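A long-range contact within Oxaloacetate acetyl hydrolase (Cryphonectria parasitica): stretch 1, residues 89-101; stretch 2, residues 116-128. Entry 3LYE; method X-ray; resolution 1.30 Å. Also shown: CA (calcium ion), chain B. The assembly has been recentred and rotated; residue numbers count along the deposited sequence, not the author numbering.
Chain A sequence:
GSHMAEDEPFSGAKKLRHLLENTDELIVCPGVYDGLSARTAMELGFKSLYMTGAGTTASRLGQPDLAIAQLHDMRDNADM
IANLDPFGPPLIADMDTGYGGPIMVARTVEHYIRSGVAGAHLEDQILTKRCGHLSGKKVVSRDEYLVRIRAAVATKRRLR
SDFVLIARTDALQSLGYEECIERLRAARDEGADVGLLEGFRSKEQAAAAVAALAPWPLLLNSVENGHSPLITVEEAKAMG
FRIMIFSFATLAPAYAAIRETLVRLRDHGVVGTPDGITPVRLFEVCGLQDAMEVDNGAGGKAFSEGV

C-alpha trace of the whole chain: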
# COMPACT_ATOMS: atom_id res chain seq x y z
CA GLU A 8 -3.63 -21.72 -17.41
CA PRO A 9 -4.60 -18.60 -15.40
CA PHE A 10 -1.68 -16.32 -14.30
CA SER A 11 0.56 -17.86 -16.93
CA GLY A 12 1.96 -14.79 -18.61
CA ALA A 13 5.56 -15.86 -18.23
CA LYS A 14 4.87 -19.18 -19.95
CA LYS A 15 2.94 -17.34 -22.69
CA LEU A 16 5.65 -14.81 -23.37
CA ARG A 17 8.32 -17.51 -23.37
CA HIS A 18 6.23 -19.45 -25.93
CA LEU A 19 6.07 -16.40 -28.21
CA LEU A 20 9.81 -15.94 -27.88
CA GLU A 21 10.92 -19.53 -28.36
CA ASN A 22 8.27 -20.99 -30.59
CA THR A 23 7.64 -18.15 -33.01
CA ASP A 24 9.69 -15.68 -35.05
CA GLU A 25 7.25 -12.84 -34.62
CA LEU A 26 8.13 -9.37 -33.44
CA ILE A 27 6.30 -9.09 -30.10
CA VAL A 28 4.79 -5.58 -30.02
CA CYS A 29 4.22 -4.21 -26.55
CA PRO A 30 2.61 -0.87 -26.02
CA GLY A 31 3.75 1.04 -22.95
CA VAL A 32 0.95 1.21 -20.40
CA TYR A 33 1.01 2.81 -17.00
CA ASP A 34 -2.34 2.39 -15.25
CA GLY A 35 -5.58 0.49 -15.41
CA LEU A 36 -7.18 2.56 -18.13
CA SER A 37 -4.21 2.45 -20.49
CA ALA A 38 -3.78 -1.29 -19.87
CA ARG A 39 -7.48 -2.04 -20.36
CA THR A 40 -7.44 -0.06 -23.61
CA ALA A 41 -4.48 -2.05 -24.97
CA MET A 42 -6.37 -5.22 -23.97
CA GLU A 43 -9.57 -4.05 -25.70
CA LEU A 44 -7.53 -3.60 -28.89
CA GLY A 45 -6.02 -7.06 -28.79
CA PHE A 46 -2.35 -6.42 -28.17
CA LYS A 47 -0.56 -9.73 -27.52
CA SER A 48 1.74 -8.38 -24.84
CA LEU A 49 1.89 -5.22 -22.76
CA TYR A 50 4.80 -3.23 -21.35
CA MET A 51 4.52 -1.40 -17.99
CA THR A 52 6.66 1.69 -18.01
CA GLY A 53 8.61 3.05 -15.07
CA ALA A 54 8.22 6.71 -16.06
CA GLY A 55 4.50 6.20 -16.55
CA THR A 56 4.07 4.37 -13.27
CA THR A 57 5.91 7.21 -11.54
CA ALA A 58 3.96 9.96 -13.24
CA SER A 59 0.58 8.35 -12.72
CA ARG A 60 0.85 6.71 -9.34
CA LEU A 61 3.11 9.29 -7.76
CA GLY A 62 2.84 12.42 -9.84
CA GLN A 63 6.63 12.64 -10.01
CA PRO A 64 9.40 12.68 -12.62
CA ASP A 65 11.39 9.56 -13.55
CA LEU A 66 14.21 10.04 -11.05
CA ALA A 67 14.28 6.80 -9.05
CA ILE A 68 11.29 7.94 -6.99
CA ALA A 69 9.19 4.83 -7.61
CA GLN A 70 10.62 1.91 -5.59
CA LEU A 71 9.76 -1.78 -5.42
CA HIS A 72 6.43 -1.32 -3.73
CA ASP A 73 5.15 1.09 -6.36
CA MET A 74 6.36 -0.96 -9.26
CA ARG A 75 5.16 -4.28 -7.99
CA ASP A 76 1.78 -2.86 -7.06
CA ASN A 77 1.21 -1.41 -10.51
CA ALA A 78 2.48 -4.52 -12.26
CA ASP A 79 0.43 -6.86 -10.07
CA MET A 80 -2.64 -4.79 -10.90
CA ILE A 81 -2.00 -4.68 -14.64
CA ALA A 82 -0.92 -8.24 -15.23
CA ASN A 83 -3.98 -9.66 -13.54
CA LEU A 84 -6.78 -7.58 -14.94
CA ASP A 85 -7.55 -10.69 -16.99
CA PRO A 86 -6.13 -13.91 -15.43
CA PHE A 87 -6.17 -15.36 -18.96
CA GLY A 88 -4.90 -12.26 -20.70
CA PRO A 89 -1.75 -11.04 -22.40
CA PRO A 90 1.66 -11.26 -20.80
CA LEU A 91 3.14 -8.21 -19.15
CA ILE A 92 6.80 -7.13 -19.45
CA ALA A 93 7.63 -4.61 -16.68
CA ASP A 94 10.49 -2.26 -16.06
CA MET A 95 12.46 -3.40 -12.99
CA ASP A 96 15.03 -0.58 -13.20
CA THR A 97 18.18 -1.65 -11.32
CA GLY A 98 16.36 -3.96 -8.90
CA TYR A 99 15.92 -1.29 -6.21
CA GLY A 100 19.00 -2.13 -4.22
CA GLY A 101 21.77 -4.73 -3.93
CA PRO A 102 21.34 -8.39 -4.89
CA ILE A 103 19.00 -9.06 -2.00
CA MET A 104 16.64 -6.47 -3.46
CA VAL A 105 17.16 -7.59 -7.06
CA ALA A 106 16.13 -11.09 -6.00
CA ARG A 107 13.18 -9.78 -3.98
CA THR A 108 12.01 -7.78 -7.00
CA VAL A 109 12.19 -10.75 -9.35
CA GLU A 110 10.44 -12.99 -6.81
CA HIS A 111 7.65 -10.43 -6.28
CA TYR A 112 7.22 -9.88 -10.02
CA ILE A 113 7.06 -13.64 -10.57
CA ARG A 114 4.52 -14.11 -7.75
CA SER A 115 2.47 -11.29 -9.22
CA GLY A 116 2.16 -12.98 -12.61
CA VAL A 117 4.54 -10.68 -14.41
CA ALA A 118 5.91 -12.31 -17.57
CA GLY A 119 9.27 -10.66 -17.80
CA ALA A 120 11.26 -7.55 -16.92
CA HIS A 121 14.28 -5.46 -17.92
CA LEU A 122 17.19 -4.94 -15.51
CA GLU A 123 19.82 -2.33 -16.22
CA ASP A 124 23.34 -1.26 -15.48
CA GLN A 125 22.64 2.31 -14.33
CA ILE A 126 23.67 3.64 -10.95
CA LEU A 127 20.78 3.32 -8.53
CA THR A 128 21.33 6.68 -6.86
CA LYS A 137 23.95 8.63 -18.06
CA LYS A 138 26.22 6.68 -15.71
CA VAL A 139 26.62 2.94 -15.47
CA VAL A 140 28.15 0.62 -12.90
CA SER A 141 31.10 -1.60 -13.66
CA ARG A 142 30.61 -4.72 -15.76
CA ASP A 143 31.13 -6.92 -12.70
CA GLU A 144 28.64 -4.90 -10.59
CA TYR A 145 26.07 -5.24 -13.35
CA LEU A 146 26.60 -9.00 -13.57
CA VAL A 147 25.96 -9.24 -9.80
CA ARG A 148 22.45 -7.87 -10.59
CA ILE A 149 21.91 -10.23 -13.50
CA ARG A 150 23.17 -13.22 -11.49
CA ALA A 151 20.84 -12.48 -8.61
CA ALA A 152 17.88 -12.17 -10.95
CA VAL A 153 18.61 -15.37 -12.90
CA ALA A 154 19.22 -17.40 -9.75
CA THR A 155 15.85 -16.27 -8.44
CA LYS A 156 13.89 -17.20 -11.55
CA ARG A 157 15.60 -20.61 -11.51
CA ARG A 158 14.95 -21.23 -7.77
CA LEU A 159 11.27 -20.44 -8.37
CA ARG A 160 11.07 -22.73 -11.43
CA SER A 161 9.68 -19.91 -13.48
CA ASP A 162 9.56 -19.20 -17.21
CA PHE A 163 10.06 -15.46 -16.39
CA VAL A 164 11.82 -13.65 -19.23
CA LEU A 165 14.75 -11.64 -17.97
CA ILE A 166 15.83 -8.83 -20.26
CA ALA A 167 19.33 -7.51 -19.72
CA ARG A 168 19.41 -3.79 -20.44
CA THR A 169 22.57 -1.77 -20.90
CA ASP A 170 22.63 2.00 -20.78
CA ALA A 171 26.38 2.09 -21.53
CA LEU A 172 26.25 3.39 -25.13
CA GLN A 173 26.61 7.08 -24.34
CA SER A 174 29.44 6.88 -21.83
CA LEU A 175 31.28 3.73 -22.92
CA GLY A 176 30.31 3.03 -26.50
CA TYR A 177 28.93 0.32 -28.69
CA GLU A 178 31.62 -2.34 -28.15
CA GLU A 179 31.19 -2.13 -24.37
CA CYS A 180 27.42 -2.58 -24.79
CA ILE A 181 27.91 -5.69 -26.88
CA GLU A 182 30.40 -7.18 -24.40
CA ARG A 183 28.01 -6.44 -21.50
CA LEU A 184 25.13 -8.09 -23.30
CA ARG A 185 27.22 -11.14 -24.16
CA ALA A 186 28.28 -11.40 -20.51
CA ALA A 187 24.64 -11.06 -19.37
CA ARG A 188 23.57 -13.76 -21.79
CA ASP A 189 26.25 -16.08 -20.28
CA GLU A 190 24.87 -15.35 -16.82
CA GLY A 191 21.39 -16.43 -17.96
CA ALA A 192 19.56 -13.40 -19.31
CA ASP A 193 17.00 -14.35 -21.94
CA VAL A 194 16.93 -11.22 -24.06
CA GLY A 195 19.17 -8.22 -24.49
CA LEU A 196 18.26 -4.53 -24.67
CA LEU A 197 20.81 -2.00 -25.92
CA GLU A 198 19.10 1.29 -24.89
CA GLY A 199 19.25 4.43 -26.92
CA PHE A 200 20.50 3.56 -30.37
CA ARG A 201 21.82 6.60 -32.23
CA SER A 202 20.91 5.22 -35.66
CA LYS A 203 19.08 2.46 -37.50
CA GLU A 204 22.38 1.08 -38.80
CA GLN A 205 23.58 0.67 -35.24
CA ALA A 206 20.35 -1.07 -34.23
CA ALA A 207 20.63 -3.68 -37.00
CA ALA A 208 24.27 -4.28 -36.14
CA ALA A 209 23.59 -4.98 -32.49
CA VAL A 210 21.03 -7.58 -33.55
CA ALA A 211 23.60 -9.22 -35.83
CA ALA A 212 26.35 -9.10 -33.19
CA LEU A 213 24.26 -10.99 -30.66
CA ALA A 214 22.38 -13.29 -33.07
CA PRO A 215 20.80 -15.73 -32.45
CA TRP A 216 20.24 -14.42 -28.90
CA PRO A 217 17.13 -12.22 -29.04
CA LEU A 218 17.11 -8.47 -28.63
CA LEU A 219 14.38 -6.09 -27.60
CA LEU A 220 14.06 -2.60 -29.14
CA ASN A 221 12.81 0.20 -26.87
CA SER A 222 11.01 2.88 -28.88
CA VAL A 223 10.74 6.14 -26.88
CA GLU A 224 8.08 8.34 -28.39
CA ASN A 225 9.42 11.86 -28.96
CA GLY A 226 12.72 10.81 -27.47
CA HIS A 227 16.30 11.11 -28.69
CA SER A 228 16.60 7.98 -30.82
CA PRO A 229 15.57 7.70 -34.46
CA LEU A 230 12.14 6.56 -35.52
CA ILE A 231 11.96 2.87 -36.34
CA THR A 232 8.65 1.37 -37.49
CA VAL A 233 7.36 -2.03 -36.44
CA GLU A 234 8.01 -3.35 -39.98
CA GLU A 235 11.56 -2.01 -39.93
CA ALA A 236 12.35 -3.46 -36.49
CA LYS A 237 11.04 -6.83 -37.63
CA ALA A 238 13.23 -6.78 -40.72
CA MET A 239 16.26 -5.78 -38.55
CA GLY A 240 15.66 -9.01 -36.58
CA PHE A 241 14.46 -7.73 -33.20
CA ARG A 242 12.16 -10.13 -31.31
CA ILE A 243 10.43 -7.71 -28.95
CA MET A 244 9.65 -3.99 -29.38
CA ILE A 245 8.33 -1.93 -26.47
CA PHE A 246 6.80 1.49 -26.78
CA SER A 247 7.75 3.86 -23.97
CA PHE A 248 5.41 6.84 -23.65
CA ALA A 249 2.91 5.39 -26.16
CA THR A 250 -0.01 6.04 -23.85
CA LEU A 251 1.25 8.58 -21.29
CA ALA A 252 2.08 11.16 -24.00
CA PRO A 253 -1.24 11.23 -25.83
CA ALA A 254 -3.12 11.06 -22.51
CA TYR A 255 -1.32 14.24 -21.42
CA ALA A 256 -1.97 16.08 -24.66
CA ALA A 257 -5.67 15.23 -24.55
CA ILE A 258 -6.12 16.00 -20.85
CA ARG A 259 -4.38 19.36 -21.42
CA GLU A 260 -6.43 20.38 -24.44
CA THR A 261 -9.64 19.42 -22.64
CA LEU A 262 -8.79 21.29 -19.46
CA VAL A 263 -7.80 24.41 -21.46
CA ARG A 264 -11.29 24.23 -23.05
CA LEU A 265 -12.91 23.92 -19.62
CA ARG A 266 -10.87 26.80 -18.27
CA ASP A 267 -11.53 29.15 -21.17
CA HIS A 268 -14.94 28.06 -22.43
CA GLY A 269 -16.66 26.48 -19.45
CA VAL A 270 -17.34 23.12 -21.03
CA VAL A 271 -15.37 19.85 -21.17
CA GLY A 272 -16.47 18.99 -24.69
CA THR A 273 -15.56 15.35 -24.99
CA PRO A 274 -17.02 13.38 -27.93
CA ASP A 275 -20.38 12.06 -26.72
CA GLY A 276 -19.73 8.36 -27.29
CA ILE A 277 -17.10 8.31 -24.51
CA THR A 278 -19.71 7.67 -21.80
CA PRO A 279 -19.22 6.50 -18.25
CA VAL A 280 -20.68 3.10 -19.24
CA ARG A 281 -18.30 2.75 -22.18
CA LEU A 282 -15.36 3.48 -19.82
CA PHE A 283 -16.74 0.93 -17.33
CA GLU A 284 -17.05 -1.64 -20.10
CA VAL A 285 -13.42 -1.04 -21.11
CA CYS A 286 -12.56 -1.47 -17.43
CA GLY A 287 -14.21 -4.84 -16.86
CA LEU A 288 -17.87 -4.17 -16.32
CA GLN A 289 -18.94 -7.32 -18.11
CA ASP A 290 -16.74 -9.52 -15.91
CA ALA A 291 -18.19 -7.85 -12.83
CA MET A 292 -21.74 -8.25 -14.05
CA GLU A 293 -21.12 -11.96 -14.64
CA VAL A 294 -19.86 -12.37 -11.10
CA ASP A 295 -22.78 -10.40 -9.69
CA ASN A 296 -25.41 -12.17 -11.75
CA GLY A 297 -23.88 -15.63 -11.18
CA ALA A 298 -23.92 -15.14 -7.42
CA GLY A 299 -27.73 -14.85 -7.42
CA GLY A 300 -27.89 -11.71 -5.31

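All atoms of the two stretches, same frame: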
# COMPACT_ATOMS: atom_id res chain seq x y z
N PRO A 89 -3.10 -11.16 -21.85
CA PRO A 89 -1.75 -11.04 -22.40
C PRO A 89 -0.65 -10.86 -21.40
O PRO A 89 -0.87 -10.25 -20.36
CB PRO A 89 -1.85 -9.80 -23.28
CG PRO A 89 -2.91 -8.98 -22.72
CD PRO A 89 -3.91 -9.96 -22.11
N PRO A 90 0.54 -11.42 -21.71
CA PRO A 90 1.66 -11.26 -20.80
C PRO A 90 2.09 -9.79 -20.66
O PRO A 90 1.97 -8.97 -21.58
CB PRO A 90 2.81 -12.04 -21.51
CG PRO A 90 2.37 -12.22 -22.87
CD PRO A 90 0.88 -12.25 -22.87
N LEU A 91 2.64 -9.50 -19.49
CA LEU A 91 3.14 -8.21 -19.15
C LEU A 91 4.67 -8.20 -18.91
O LEU A 91 5.18 -9.01 -18.13
CB LEU A 91 2.52 -7.71 -17.80
CG LEU A 91 2.97 -6.30 -17.39
CD1 LEU A 91 2.53 -5.22 -18.37
CD2 LEU A 91 2.52 -5.99 -15.95
N ILE A 92 5.38 -7.35 -19.67
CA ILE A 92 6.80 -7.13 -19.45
C ILE A 92 6.81 -5.83 -18.61
O ILE A 92 6.13 -4.86 -19.00
CB ILE A 92 7.59 -6.91 -20.73
CG1 ILE A 92 7.61 -8.20 -21.53
CG2 ILE A 92 9.02 -6.45 -20.39
CD1 ILE A 92 8.21 -8.06 -22.91
N ALA A 93 7.56 -5.79 -17.50
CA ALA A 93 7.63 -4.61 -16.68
C ALA A 93 9.04 -4.14 -16.45
O ALA A 93 9.97 -4.94 -16.38
CB ALA A 93 7.00 -4.86 -15.32
N ASP A 94 9.21 -2.83 -16.40
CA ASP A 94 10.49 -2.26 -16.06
C ASP A 94 10.81 -2.67 -14.62
O ASP A 94 9.89 -2.69 -13.78
CB ASP A 94 10.31 -0.72 -16.08
CG ASP A 94 11.57 0.08 -15.88
OD1 ASP A 94 12.66 -0.50 -15.65
OD2 ASP A 94 11.46 1.34 -15.99
N MET A 95 12.04 -3.11 -14.35
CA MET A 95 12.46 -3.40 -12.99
C MET A 95 13.68 -2.53 -12.62
O MET A 95 14.37 -2.77 -11.64
CB MET A 95 12.63 -4.87 -12.62
CG MET A 95 13.79 -5.57 -13.29
SD MET A 95 14.10 -7.23 -12.64
CE MET A 95 14.93 -6.81 -11.12
N ASP A 96 13.95 -1.52 -13.46
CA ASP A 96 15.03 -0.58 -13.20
C ASP A 96 16.34 -1.32 -12.85
O ASP A 96 16.79 -2.12 -13.67
CB ASP A 96 14.55 0.41 -12.13
CG ASP A 96 13.40 1.23 -12.61
OD1 ASP A 96 13.65 2.11 -13.43
OD2 ASP A 96 12.25 0.97 -12.22
N THR A 97 16.95 -1.01 -11.72
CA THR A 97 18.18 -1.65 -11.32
C THR A 97 17.92 -2.70 -10.22
O THR A 97 18.86 -3.29 -9.67
CB THR A 97 19.21 -0.67 -10.79
OG1 THR A 97 18.71 -0.13 -9.59
CG2 THR A 97 19.51 0.49 -11.74
N GLY A 98 16.66 -3.00 -9.94
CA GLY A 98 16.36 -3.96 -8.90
C GLY A 98 16.12 -3.35 -7.54
O GLY A 98 15.93 -4.08 -6.58
N TYR A 99 16.22 -2.03 -7.44
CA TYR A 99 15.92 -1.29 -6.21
C TYR A 99 16.82 -1.49 -5.02
O TYR A 99 16.43 -1.22 -3.91
CB TYR A 99 14.40 -1.50 -5.84
CG TYR A 99 13.53 -1.33 -7.07
CD1 TYR A 99 12.92 -2.41 -7.65
CD2 TYR A 99 13.43 -0.09 -7.72
CE1 TYR A 99 12.21 -2.29 -8.85
CE2 TYR A 99 12.72 0.03 -8.91
CZ TYR A 99 12.14 -1.08 -9.47
OH TYR A 99 11.51 -1.02 -10.67
N GLY A 100 18.03 -1.92 -5.28
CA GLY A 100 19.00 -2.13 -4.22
C GLY A 100 20.08 -3.12 -4.67
O GLY A 100 20.31 -3.32 -5.86
N GLY A 101 20.74 -3.74 -3.69
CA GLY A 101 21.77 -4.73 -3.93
C GLY A 101 21.09 -6.02 -4.34
O GLY A 101 19.88 -6.11 -4.53
N GLY A 116 2.53 -12.63 -11.25
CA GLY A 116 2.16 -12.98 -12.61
C GLY A 116 2.81 -12.20 -13.71
O GLY A 116 2.38 -12.30 -14.85
N VAL A 117 3.86 -11.45 -13.39
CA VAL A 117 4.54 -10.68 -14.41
C VAL A 117 5.33 -11.66 -15.29
O VAL A 117 5.90 -12.63 -14.83
CB VAL A 117 5.45 -9.64 -13.77
CG1 VAL A 117 6.22 -8.87 -14.82
CG2 VAL A 117 4.65 -8.70 -12.88
N ALA A 118 5.27 -11.42 -16.60
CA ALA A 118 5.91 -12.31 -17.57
C ALA A 118 7.39 -12.15 -17.76
O ALA A 118 8.11 -13.13 -18.05
CB ALA A 118 5.21 -12.21 -18.92
N GLY A 119 7.87 -10.94 -17.63
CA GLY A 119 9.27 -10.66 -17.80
C GLY A 119 9.57 -9.23 -17.36
O GLY A 119 8.65 -8.46 -17.06
N ALA A 120 10.84 -8.88 -17.33
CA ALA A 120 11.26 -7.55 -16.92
C ALA A 120 12.65 -7.23 -17.38
O ALA A 120 13.45 -8.14 -17.61
CB ALA A 120 11.25 -7.46 -15.37
N HIS A 121 12.95 -5.94 -17.54
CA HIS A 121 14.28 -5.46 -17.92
C HIS A 121 14.99 -4.89 -16.70
O HIS A 121 14.43 -4.12 -15.91
CB HIS A 121 14.28 -4.56 -19.15
CG HIS A 121 13.51 -3.28 -19.07
ND1 HIS A 121 13.98 -2.15 -18.44
CD2 HIS A 121 12.36 -2.92 -19.68
CE1 HIS A 121 13.13 -1.16 -18.64
NE2 HIS A 121 12.12 -1.61 -19.37
N LEU A 122 16.26 -5.27 -16.61
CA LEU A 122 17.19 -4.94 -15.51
C LEU A 122 18.42 -4.32 -16.12
O LEU A 122 19.05 -4.93 -16.96
CB LEU A 122 17.49 -6.27 -14.79
CG LEU A 122 18.52 -6.27 -13.68
CD1 LEU A 122 18.19 -5.25 -12.62
CD2 LEU A 122 18.57 -7.67 -13.06
N GLU A 123 18.74 -3.12 -15.67
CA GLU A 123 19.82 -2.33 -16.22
C GLU A 123 21.05 -2.16 -15.40
O GLU A 123 21.14 -2.61 -14.26
CB GLU A 123 19.22 -0.95 -16.59
CG GLU A 123 18.94 -0.08 -15.37
CD GLU A 123 17.79 0.92 -15.56
OE1 GLU A 123 17.80 1.95 -14.87
OE2 GLU A 123 16.86 0.64 -16.33
N ASP A 124 22.04 -1.54 -16.05
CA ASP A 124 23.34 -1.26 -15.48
C ASP A 124 23.53 0.15 -14.97
O ASP A 124 24.65 0.53 -14.67
CB ASP A 124 24.46 -1.69 -16.44
CG ASP A 124 24.40 -0.99 -17.79
OD1 ASP A 124 25.35 -1.20 -18.56
OD2 ASP A 124 23.39 -0.31 -18.08
N GLN A 125 22.47 0.94 -14.84
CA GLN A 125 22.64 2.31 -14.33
C GLN A 125 22.91 2.36 -12.84
O GLN A 125 22.66 1.41 -12.11
CB GLN A 125 21.37 3.10 -14.51
CG GLN A 125 21.02 3.38 -15.88
CD GLN A 125 19.98 4.49 -15.98
OE1 GLN A 125 20.15 5.58 -15.45
NE2 GLN A 125 18.92 4.21 -16.66
N ILE A 126 23.42 3.49 -12.37
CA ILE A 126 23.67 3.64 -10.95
C ILE A 126 22.26 3.72 -10.37
O ILE A 126 21.34 4.19 -11.03
CB ILE A 126 24.52 4.88 -10.65
CG1 ILE A 126 25.98 4.49 -10.80
CG2 ILE A 126 24.25 5.42 -9.27
CD1 ILE A 126 26.30 4.04 -12.15
N LEU A 127 22.10 3.30 -9.14
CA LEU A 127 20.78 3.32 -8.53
C LEU A 127 20.41 4.66 -7.91
O LEU A 127 19.23 5.02 -7.83
CB LEU A 127 20.74 2.20 -7.48
CG LEU A 127 20.94 2.49 -5.99
CD1 LEU A 127 20.72 1.21 -5.17
CD2 LEU A 127 22.32 3.01 -5.73
N THR A 128 21.43 5.37 -7.48
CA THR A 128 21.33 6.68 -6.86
C THR A 128 20.90 7.75 -7.83
O THR A 128 20.42 8.80 -7.40
CB THR A 128 22.70 7.03 -6.32
OG1 THR A 128 23.42 5.82 -6.05
CG2 THR A 128 22.59 7.86 -5.06
CA CA B . 13.25 3.02 -15.59
O HOH W 1 2.10 -11.40 -17.41
O HOH W 2 14.37 1.26 -16.71
O HOH W 3 15.92 -1.80 -16.58
O HOH W 4 15.64 3.55 -15.25
O HOH W 5 11.62 4.24 -14.48
O HOH W 6 13.91 5.41 -16.12
O HOH W 7 12.47 3.13 -17.42

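Strand 91-94 and the strand through Gly119, Ala120 and His121 lie side by side and run parallel, Ile92 pairing with Gly119, Ala93 with Ala120 and Asp94 with His121. Ala93 N donates to Gly119 O (2.9 Å) and Met95 N to His121 O (3.0 Å), while the return bond from His121 N to Ala93 O is weak at 3.4 Å. The pairing begins where Ala118 N reaches Leu91 O (2.9 Å) and outlasts the first strand: Glu123 N donates to Asp96 O (3.0 Å), an oxygen within the type II' turn from Met95 to Gly98. The contact buries 838 Å², both sides summed.

Small residues sit where the strands pair most closely: CA to CA is 4.6 Å for Ile92 and Gly119 and 4.7 Å for Ala93 and Ala120. Ala93 and Ala120 share one face of the sheet, where Ala93 CB meets Val117 CG1 at 4.1 Å. Met95, chi1 p and chi2 t, lays its CG 3.8 Å from Ala120 CB and, with chi3 m, its CE 3.9 Å from Leu122 CD1. Leu122, t and p, also brings CD1 3.5 Å from Thr97 C. All four apolar side chains, of Ala93, Met95, Ala120 and Leu122, suit these buried places. Gly98, at phi 93° and psi 0°, suits glycine because a CB would jam against the preceding carbonyl oxygen.

The face carrying Asp94 and His121 also holds Ile92, but its polar residues lead to the calcium. His121 takes chi1 p and chi2 80°, so its ring lies face-on over Asp94 CA, 3.9 Å from the ring centroid. Asp94, with chi1 t, divides its carboxylate: OD2 binds calcium at 2.5 Å, and OD1 accepts from Asp96 N at 2.7 Å. Asp96, chi1 m, adds OD1 to the metal at 2.4 Å, while its OD2 accepts from Tyr99 OH at 2.6 Å. Glu123 reaches the ion's shell through water: its OE2 and Asp94 OD1, like charges 4.4 Å apart, lie 2.6 and 2.7 Å from the oxygen of metal-bound water 2.

Farther along, Thr97, chi1 p, packs its methyl CG2 3.7 Å from Glu123 CG, on the aliphatic part of that chain, and sets OG1 3.7 Å from Leu127 CB. Leu127 points toward the first stretch; with chi1 at 100°, between wells, its apolar end brings CD1 3.9 Å from Gly100 CA, where no side chain stands in the way.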